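Crov588 (PDB 6NYR) is of unknown function but folds into a ring-like leucine-rich-repeat solenoid built from FNIP repeats, an architecture that in other proteins often serves binding. Local coordinates at residues Q220-N225 and E246-N251; L234-N239 and T254-G259. All coordinates share one frame; numbering follows the deposited sequence.

Interaction 1: Q220-N225 and E246-N251; sequences QQITEN and ENVLPN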
ATOM      1  N   GLN A 220     -20.760  24.550 -13.883  1.00 46.79           N
ATOM      2  CA  GLN A 220     -21.772  24.981 -14.835  1.00 50.36           C
ATOM      3  C   GLN A 220     -22.902  23.966 -14.843  1.00 51.68           C
ATOM      4  O   GLN A 220     -22.685  22.778 -14.585  1.00 54.85           O
ATOM      5  CB  GLN A 220     -21.196  25.109 -16.250  1.00 49.35           C
ATOM      6  CG  GLN A 220     -20.064  26.105 -16.382  1.00 48.24           C
ATOM      7  CD  GLN A 220     -20.510  27.533 -16.143  1.00 49.89           C
ATOM      8  OE1 GLN A 220     -21.591  27.941 -16.571  1.00 50.87           O
ATOM      9  NE2 GLN A 220     -19.676  28.300 -15.450  1.00 48.99           N
ATOM     10  N   GLN A 221     -24.111  24.431 -15.142  1.00 55.45           N
ATOM     11  CA  GLN A 221     -25.231  23.506 -15.208  1.00 59.88           C
ATOM     12  C   GLN A 221     -25.057  22.492 -16.331  1.00 53.58           C
ATOM     13  O   GLN A 221     -24.437  22.763 -17.361  1.00 54.00           O
ATOM     14  CB  GLN A 221     -26.572  24.218 -15.376  1.00 68.43           C
ATOM     15  CG  GLN A 221     -26.990  24.928 -14.138  1.00 76.95           C
ATOM     16  CD  GLN A 221     -28.485  25.184 -14.090  1.00 83.30           C
ATOM     17  OE1 GLN A 221     -29.183  25.118 -15.102  1.00 84.29           O
ATOM     18  NE2 GLN A 221     -29.004  25.293 -12.875  1.00 85.49           N
ATOM     19  N   ILE A 222     -25.630  21.312 -16.116  1.00 51.81           N
ATOM     20  CA  ILE A 222     -25.712  20.267 -17.129  1.00 55.40           C
ATOM     21  C   ILE A 222     -27.174  20.129 -17.533  1.00 53.84           C
ATOM     22  O   ILE A 222     -28.017  19.743 -16.717  1.00 52.87           O
ATOM     23  CB  ILE A 222     -25.151  18.931 -16.619  1.00 54.63           C
ATOM     24  CG1 ILE A 222     -23.737  19.130 -16.080  1.00 53.20           C
ATOM     25  CG2 ILE A 222     -25.152  17.896 -17.740  1.00 57.74           C
ATOM     26  CD1 ILE A 222     -22.739  19.571 -17.126  1.00 53.28           C
ATOM     27  N   THR A 223     -27.467  20.454 -18.788  1.00 56.91           N
ATOM     28  CA  THR A 223     -28.812  20.499 -19.338  1.00 57.73           C
ATOM     29  C   THR A 223     -29.146  19.171 -20.011  1.00 61.48           C
ATOM     30  O   THR A 223     -28.288  18.308 -20.205  1.00 61.20           O
ATOM     31  CB  THR A 223     -28.890  21.666 -20.330  1.00 56.94           C
ATOM     32  OG1 THR A 223     -28.941  22.910 -19.608  1.00 55.87           O
ATOM     33  CG2 THR A 223     -30.081  21.576 -21.275  1.00 60.26           C
ATOM     34  N   GLU A 224     -30.423  19.007 -20.348  1.00 64.01           N
ATOM     35  CA  GLU A 224     -30.875  17.811 -21.039  1.00 64.90           C
ATOM     36  C   GLU A 224     -30.078  17.597 -22.317  1.00 61.93           C
ATOM     37  O   GLU A 224     -29.718  18.551 -23.013  1.00 60.12           O
ATOM     38  CB  GLU A 224     -32.360  17.923 -21.383  1.00 72.35           C
ATOM     39  CG  GLU A 224     -33.298  17.941 -20.196  1.00 76.54           C
ATOM     40  CD  GLU A 224     -34.733  18.229 -20.603  1.00 80.33           C
ATOM     41  OE1 GLU A 224     -35.025  18.213 -21.817  1.00 80.53           O
ATOM     42  OE2 GLU A 224     -35.564  18.479 -19.708  1.00 81.91           O
ATOM     43  N   ASN A 225     -29.819  16.331 -22.631  1.00 64.56           N
ATOM     44  CA  ASN A 225     -29.229  15.932 -23.905  1.00 68.19           C
ATOM     45  C   ASN A 225     -27.831  16.501 -24.111  1.00 68.23           C
ATOM     46  O   ASN A 225     -27.371  16.630 -25.252  1.00 68.29           O
ATOM     47  CB  ASN A 225     -30.140  16.339 -25.072  1.00 70.58           C
ATOM     48  CG  ASN A 225     -31.501  15.669 -25.011  1.00 72.05           C
ATOM     49  OD1 ASN A 225     -32.536  16.335 -25.010  1.00 73.96           O
ATOM     50  ND2 ASN A 225     -31.504  14.342 -24.948  1.00 71.91           N
ATOM     51  N   GLU A 246     -34.620  16.362 -14.210  1.00 65.20           N
ATOM     52  CA  GLU A 246     -34.990  15.137 -14.902  1.00 67.63           C
ATOM     53  C   GLU A 246     -34.316  15.052 -16.265  1.00 64.50           C
ATOM     54  O   GLU A 246     -34.113  16.062 -16.942  1.00 62.15           O
ATOM     55  CB  GLU A 246     -36.509  15.085 -15.058  1.00 76.21           C
ATOM     56  CG  GLU A 246     -37.112  13.695 -15.135  1.00 81.83           C
ATOM     57  CD  GLU A 246     -38.631  13.718 -15.020  1.00 85.71           C
ATOM     58  OE1 GLU A 246     -39.168  14.660 -14.399  1.00 86.25           O
ATOM     59  OE2 GLU A 246     -39.282  12.797 -15.556  1.00 86.14           O
ATOM     60  N   ASN A 247     -33.950  13.829 -16.650  1.00 65.81           N
ATOM     61  CA  ASN A 247     -33.541  13.509 -18.014  1.00 70.72           C
ATOM     62  C   ASN A 247     -32.246  14.201 -18.433  1.00 67.84           C
ATOM     63  O   ASN A 247     -32.043  14.469 -19.620  1.00 67.91           O
ATOM     64  CB  ASN A 247     -34.650  13.853 -19.021  1.00 78.34           C
ATOM     65  CG  ASN A 247     -35.819  12.885 -18.965  1.00 84.55           C
ATOM     66  OD1 ASN A 247     -36.870  13.191 -18.398  1.00 86.35           O
ATOM     67  ND2 ASN A 247     -35.642  11.711 -19.560  1.00 85.03           N
ATOM     68  N   VAL A 248     -31.341  14.485 -17.501  1.00 64.36           N
ATOM     69  CA  VAL A 248     -30.021  15.007 -17.832  1.00 60.98           C
ATOM     70  C   VAL A 248     -28.941  13.942 -17.627  1.00 58.45           C
ATOM     71  O   VAL A 248     -27.969  13.885 -18.375  1.00 59.10           O
ATOM     72  CB  VAL A 248     -29.702  16.294 -17.039  1.00 60.33           C
ATOM     73  CG1 VAL A 248     -30.404  16.313 -15.710  1.00 62.69           C
ATOM     74  CG2 VAL A 248     -28.194  16.432 -16.851  1.00 60.05           C
ATOM     75  N   LEU A 249     -29.088  13.102 -16.607  1.00 56.02           N
ATOM     76  CA  LEU A 249     -28.157  11.981 -16.454  1.00 55.85           C
ATOM     77  C   LEU A 249     -28.571  10.848 -17.385  1.00 55.91           C
ATOM     78  O   LEU A 249     -29.738  10.443 -17.371  1.00 53.45           O
ATOM     79  CB  LEU A 249     -28.131  11.487 -15.012  1.00 53.97           C
ATOM     80  CG  LEU A 249     -27.694  12.495 -13.950  1.00 51.29           C
ATOM     81  CD1 LEU A 249     -27.804  11.899 -12.555  1.00 49.81           C
ATOM     82  CD2 LEU A 249     -26.272  12.964 -14.221  1.00 50.93           C
ATOM     83  N   PRO A 250     -27.666  10.324 -18.212  1.00 58.13           N
ATOM     84  CA  PRO A 250     -28.072   9.288 -19.170  1.00 57.83           C
ATOM     85  C   PRO A 250     -28.420   7.981 -18.473  1.00 58.92           C
ATOM     86  O   PRO A 250     -27.983   7.689 -17.358  1.00 54.78           O
ATOM     87  CB  PRO A 250     -26.847   9.131 -20.078  1.00 58.70           C
ATOM     88  CG  PRO A 250     -25.694   9.540 -19.218  1.00 58.51           C
ATOM     89  CD  PRO A 250     -26.220  10.617 -18.289  1.00 57.89           C
ATOM     90  N   ASN A 251     -29.225   7.185 -19.172  1.00 63.37           N
ATOM     91  CA  ASN A 251     -29.763   5.926 -18.674  1.00 65.04           C
ATOM     92  C   ASN A 251     -28.761   4.785 -18.711  1.00 60.90           C
ATOM     93  O   ASN A 251     -29.140   3.638 -18.455  1.00 60.07           O
ATOM     94  CB  ASN A 251     -31.005   5.579 -19.492  1.00 72.05           C
ATOM     95  CG  ASN A 251     -32.209   6.426 -19.113  1.00 77.51           C
ATOM     96  OD1 ASN A 251     -32.436   6.717 -17.936  1.00 76.53           O
ATOM     97  ND2 ASN A 251     -32.967   6.859 -20.115  1.00 80.80           N
TER
HETATM   98  O   HOH W   1     -27.558  15.947 -20.023  1.00 45.10           O
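Two irregular loops from successive turns of the coil meet here, the closest pair of CA atoms, those of Glu-224 and Val-248, standing 4.3 Å apart. Val-248 carries the apolar part. Its CB lies 3.9 Å from Ile-222 O and about as far from Thr-223 O, so the side chain starts out beside the carbonyl oxygens of the facing loop. From CB, the CG2 methyl runs on, anti to the backbone N, and its tip rests 3.3 Å from Ile-222 O. The same methyl meets the CG2 branch of Ile-222 at 3.5 Å, the two side chains crossing at about a right angle. Ile-222 offers that branch because its CG2 is anti to its own backbone N; CG1 and CD1 turn away, and the side chain also packs on Leu-227. Beside this apolar contact, Glu-224 passes along the backbone of the opposite loop. Its CG sits 3.7 Å from Asn-247 O and nearly as close to Glu-246 O, and the chain stays extended beyond CG, so OE2 remains 3.9 Å from Glu-246 O, at the exposed surface. These are approaches without hydrogen bonds, and the polar join is made by water instead. A single water donates one hydrogen bond to Thr-223 O (2.5 Å) and its second to Val-248 O (2.7 Å), tying the two loops together beside the valine. The contact belongs to the convex side of the leucine-rich-repeat solenoid, where loops take the place of the helices seen in many relatives. Segment 220-225 lies between strands 211-213 and 233-235, and segment 246-251 between strands 233-235 and 255-257; Leu-249 continues the packing onto Ile-244 and Pro-272.

Interaction 2: L234-N239 and T254-G259; sequences LEFGRN and TYLEFG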
ATOM      1  N   LEU A 234     -19.211   9.097 -14.289  1.00 48.81           N
ATOM      2  CA  LEU A 234     -19.281  10.552 -14.174  1.00 48.90           C
ATOM      3  C   LEU A 234     -18.758  10.966 -12.807  1.00 47.45           C
ATOM      4  O   LEU A 234     -19.320  10.568 -11.781  1.00 47.83           O
ATOM      5  CB  LEU A 234     -20.718  11.050 -14.379  1.00 46.83           C
ATOM      6  CG  LEU A 234     -20.976  12.551 -14.283  1.00 48.07           C
ATOM      7  CD1 LEU A 234     -20.156  13.308 -15.310  1.00 47.93           C
ATOM      8  CD2 LEU A 234     -22.459  12.847 -14.460  1.00 49.19           C
ATOM      9  N   GLU A 235     -17.693  11.767 -12.796  1.00 44.43           N
ATOM     10  CA  GLU A 235     -17.081  12.253 -11.564  1.00 46.05           C
ATOM     11  C   GLU A 235     -16.984  13.770 -11.611  1.00 45.17           C
ATOM     12  O   GLU A 235     -16.294  14.321 -12.476  1.00 48.96           O
ATOM     13  CB  GLU A 235     -15.691  11.644 -11.359  1.00 45.09           C
ATOM     14  CG  GLU A 235     -14.928  12.246 -10.183  1.00 45.42           C
ATOM     15  CD  GLU A 235     -13.536  11.660 -10.018  1.00 44.88           C
ATOM     16  OE1 GLU A 235     -13.266  10.597 -10.608  1.00 47.60           O
ATOM     17  OE2 GLU A 235     -12.720  12.263  -9.291  1.00 44.41           O
ATOM     18  N   PHE A 236     -17.659  14.439 -10.679  1.00 40.55           N
ATOM     19  CA  PHE A 236     -17.581  15.887 -10.582  1.00 43.38           C
ATOM     20  C   PHE A 236     -16.400  16.313  -9.711  1.00 43.12           C
ATOM     21  O   PHE A 236     -15.825  15.524  -8.960  1.00 40.52           O
ATOM     22  CB  PHE A 236     -18.872  16.490 -10.012  1.00 40.25           C
ATOM     23  CG  PHE A 236     -20.042  16.388 -10.936  1.00 43.87           C
ATOM     24  CD1 PHE A 236     -20.111  17.173 -12.068  1.00 44.39           C
ATOM     25  CD2 PHE A 236     -21.080  15.511 -10.668  1.00 45.93           C
ATOM     26  CE1 PHE A 236     -21.183  17.075 -12.929  1.00 46.64           C
ATOM     27  CE2 PHE A 236     -22.157  15.413 -11.520  1.00 46.29           C
ATOM     28  CZ  PHE A 236     -22.209  16.196 -12.652  1.00 46.38           C
ATOM     29  N   GLY A 237     -16.059  17.599  -9.804  1.00 44.39           N
ATOM     30  CA  GLY A 237     -14.959  18.164  -9.059  1.00 46.57           C
ATOM     31  C   GLY A 237     -15.408  18.893  -7.804  1.00 47.00           C
ATOM     32  O   GLY A 237     -16.579  18.881  -7.418  1.00 47.22           O
ATOM     33  N   ARG A 238     -14.437  19.544  -7.161  1.00 45.50           N
ATOM     34  CA  ARG A 238     -14.672  20.142  -5.853  1.00 46.62           C
ATOM     35  C   ARG A 238     -15.881  21.069  -5.873  1.00 47.33           C
ATOM     36  O   ARG A 238     -16.774  20.964  -5.024  1.00 49.06           O
ATOM     37  CB  ARG A 238     -13.420  20.896  -5.400  1.00 43.96           C
ATOM     38  CG  ARG A 238     -13.483  21.412  -3.973  1.00 44.73           C
ATOM     39  CD  ARG A 238     -12.382  22.426  -3.703  1.00 43.69           C
ATOM     40  NE  ARG A 238     -12.456  22.976  -2.351  1.00 47.11           N
ATOM     41  CZ  ARG A 238     -13.113  24.078  -2.001  1.00 47.92           C
ATOM     42  NH1 ARG A 238     -13.777  24.785  -2.900  1.00 47.38           N
ATOM     43  NH2 ARG A 238     -13.099  24.472  -0.739  1.00 49.35           N
ATOM     44  N   ASN A 239     -15.920  21.995  -6.830  1.00 45.12           N
ATOM     45  CA  ASN A 239     -16.833  23.125  -6.769  1.00 43.75           C
ATOM     46  C   ASN A 239     -18.176  22.895  -7.451  1.00 43.49           C
ATOM     47  O   ASN A 239     -19.059  23.753  -7.335  1.00 41.93           O
ATOM     48  CB  ASN A 239     -16.178  24.358  -7.402  1.00 43.14           C
ATOM     49  CG  ASN A 239     -15.074  24.940  -6.546  1.00 43.06           C
ATOM     50  OD1 ASN A 239     -14.777  24.436  -5.463  1.00 41.45           O
ATOM     51  ND2 ASN A 239     -14.440  25.999  -7.040  1.00 45.13           N
ATOM     52  N   THR A 254     -23.400   4.034 -14.603  1.00 50.23           N
ATOM     53  CA  THR A 254     -23.215   3.066 -13.530  1.00 50.61           C
ATOM     54  C   THR A 254     -22.457   3.608 -12.326  1.00 49.54           C
ATOM     55  O   THR A 254     -22.687   3.133 -11.214  1.00 50.73           O
ATOM     56  CB  THR A 254     -22.469   1.829 -14.051  1.00 53.09           C
ATOM     57  OG1 THR A 254     -21.189   2.216 -14.569  1.00 54.40           O
ATOM     58  CG2 THR A 254     -23.273   1.144 -15.149  1.00 56.78           C
ATOM     59  N   TYR A 255     -21.551   4.566 -12.519  1.00 48.05           N
ATOM     60  CA  TYR A 255     -20.789   5.168 -11.431  1.00 50.28           C
ATOM     61  C   TYR A 255     -21.024   6.674 -11.420  1.00 51.80           C
ATOM     62  O   TYR A 255     -20.836   7.342 -12.444  1.00 50.70           O
ATOM     63  CB  TYR A 255     -19.285   4.888 -11.578  1.00 52.88           C
ATOM     64  CG  TYR A 255     -18.852   3.481 -11.226  1.00 59.87           C
ATOM     65  CD1 TYR A 255     -19.363   2.386 -11.909  1.00 60.28           C
ATOM     66  CD2 TYR A 255     -17.913   3.248 -10.226  1.00 60.56           C
ATOM     67  CE1 TYR A 255     -18.967   1.100 -11.597  1.00 60.82           C
ATOM     68  CE2 TYR A 255     -17.510   1.964  -9.908  1.00 61.12           C
ATOM     69  CZ  TYR A 255     -18.040   0.892 -10.597  1.00 63.10           C
ATOM     70  OH  TYR A 255     -17.640  -0.386 -10.282  1.00 66.08           O
ATOM     71  N   LEU A 256     -21.409   7.210 -10.261  1.00 50.09           N
ATOM     72  CA  LEU A 256     -21.637   8.642 -10.087  1.00 48.50           C
ATOM     73  C   LEU A 256     -20.922   9.105  -8.827  1.00 46.58           C
ATOM     74  O   LEU A 256     -21.182   8.582  -7.738  1.00 47.08           O
ATOM     75  CB  LEU A 256     -23.133   8.958  -9.989  1.00 47.22           C
ATOM     76  CG  LEU A 256     -23.515  10.405  -9.669  1.00 45.94           C
ATOM     77  CD1 LEU A 256     -23.199  11.322 -10.850  1.00 43.15           C
ATOM     78  CD2 LEU A 256     -24.981  10.532  -9.272  1.00 44.78           C
ATOM     79  N   GLU A 257     -20.022  10.073  -8.970  1.00 45.99           N
ATOM     80  CA  GLU A 257     -19.311  10.626  -7.825  1.00 48.77           C
ATOM     81  C   GLU A 257     -19.438  12.143  -7.828  1.00 47.55           C
ATOM     82  O   GLU A 257     -19.110  12.797  -8.823  1.00 44.30           O
ATOM     83  CB  GLU A 257     -17.828  10.234  -7.834  1.00 48.13           C
ATOM     84  CG  GLU A 257     -17.017  10.881  -6.718  1.00 49.30           C
ATOM     85  CD  GLU A 257     -15.637  10.265  -6.558  1.00 50.00           C
ATOM     86  OE1 GLU A 257     -15.307   9.334  -7.322  1.00 52.35           O
ATOM     87  OE2 GLU A 257     -14.893  10.695  -5.653  1.00 50.54           O
ATOM     88  N   PHE A 258     -19.909  12.695  -6.714  1.00 46.47           N
ATOM     89  CA  PHE A 258     -19.927  14.135  -6.520  1.00 45.14           C
ATOM     90  C   PHE A 258     -18.666  14.577  -5.783  1.00 44.32           C
ATOM     91  O   PHE A 258     -18.032  13.799  -5.066  1.00 44.19           O
ATOM     92  CB  PHE A 258     -21.158  14.568  -5.725  1.00 46.41           C
ATOM     93  CG  PHE A 258     -22.454  14.341  -6.441  1.00 46.98           C
ATOM     94  CD1 PHE A 258     -22.872  15.204  -7.437  1.00 46.22           C
ATOM     95  CD2 PHE A 258     -23.260  13.269  -6.106  1.00 46.11           C
ATOM     96  CE1 PHE A 258     -24.067  14.996  -8.096  1.00 46.66           C
ATOM     97  CE2 PHE A 258     -24.458  13.053  -6.760  1.00 48.06           C
ATOM     98  CZ  PHE A 258     -24.863  13.920  -7.757  1.00 47.80           C
ATOM     99  N   GLY A 259     -18.325  15.852  -5.952  1.00 46.12           N
ATOM    100  CA  GLY A 259     -17.201  16.447  -5.265  1.00 45.60           C
ATOM    101  C   GLY A 259     -17.619  17.145  -3.985  1.00 44.43           C
ATOM    102  O   GLY A 259     -18.758  17.046  -3.522  1.00 46.01           O
TER
HETATM  103  O   HOH W   2     -19.272  18.776  -6.668  1.00 30.32           O
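Strands 233-235 and 255-257 run parallel in register, Leu-234 beside Leu-256 and Glu-235 beside Glu-257, their touching parts only 12° apart in direction. Leu-234 uses both its N and its O: the N gives to Tyr-255 O at 3.0 Å, from above the carbonyl plane, and the O receives Glu-257 N. The straightest bond, 172° at the hydrogen, brings Phe-236 N to Glu-257 O at 2.9 Å. Equivalent side chains then lie side by side, like with like. On one face, Leu-234 and Leu-256 both have CG anti to the backbone N, CD2 of the first touching CD1 of the second at 4.0 Å. Phe-236 and Phe-258 follow just beyond the strands, nearly parallel but slid so far that the rings barely overlap; CD2 of Phe-236 meets CD1 of Phe-258 at 3.7 Å. On the other face the extended Glu-235 and Glu-257 stack their carboxylates, OE1 to OE1 at 4.1 Å. This closeness of like charges may raise their proton affinity, though Glu-235 OE1 is also bonded to Tyr-233 OH. Past the strands, CA of Gly-259 makes a CA-H...O contact with Gly-237 O at 3.3 Å, in a spot where a CB would collide with that oxygen; a water donates to the same oxygen while accepting a weak bond from Gly-259 N. The pairing is one step of the parallel strand array lining the concave side of the solenoid: strand 211-213 adjoins 233-235 on its other edge, and Phe-240 and Phe-262 extend the aromatic packing.

In the fold
Interactions 1 and 2 join the same neighbouring turns of the solenoid on its outer and inner sides, with centres about 14 Å apart. The centre of interaction 1 lies about 38 Å from the centre of the chain, that of interaction 2 about 25 Å, as expected of loops on the convex side and strands on the concave side of a ring. The chain alternates between them: loop 220-225, then segment 234-239, then loop 246-251, then segment 254-259. Between the two sides they touch directly, Leu-249 CD2 packing on Leu-234 CD2 at 3.8 Å, so a leucine from each helps fill the core. Regular backbone bonding holds the inner side, packing and a shared water the outer.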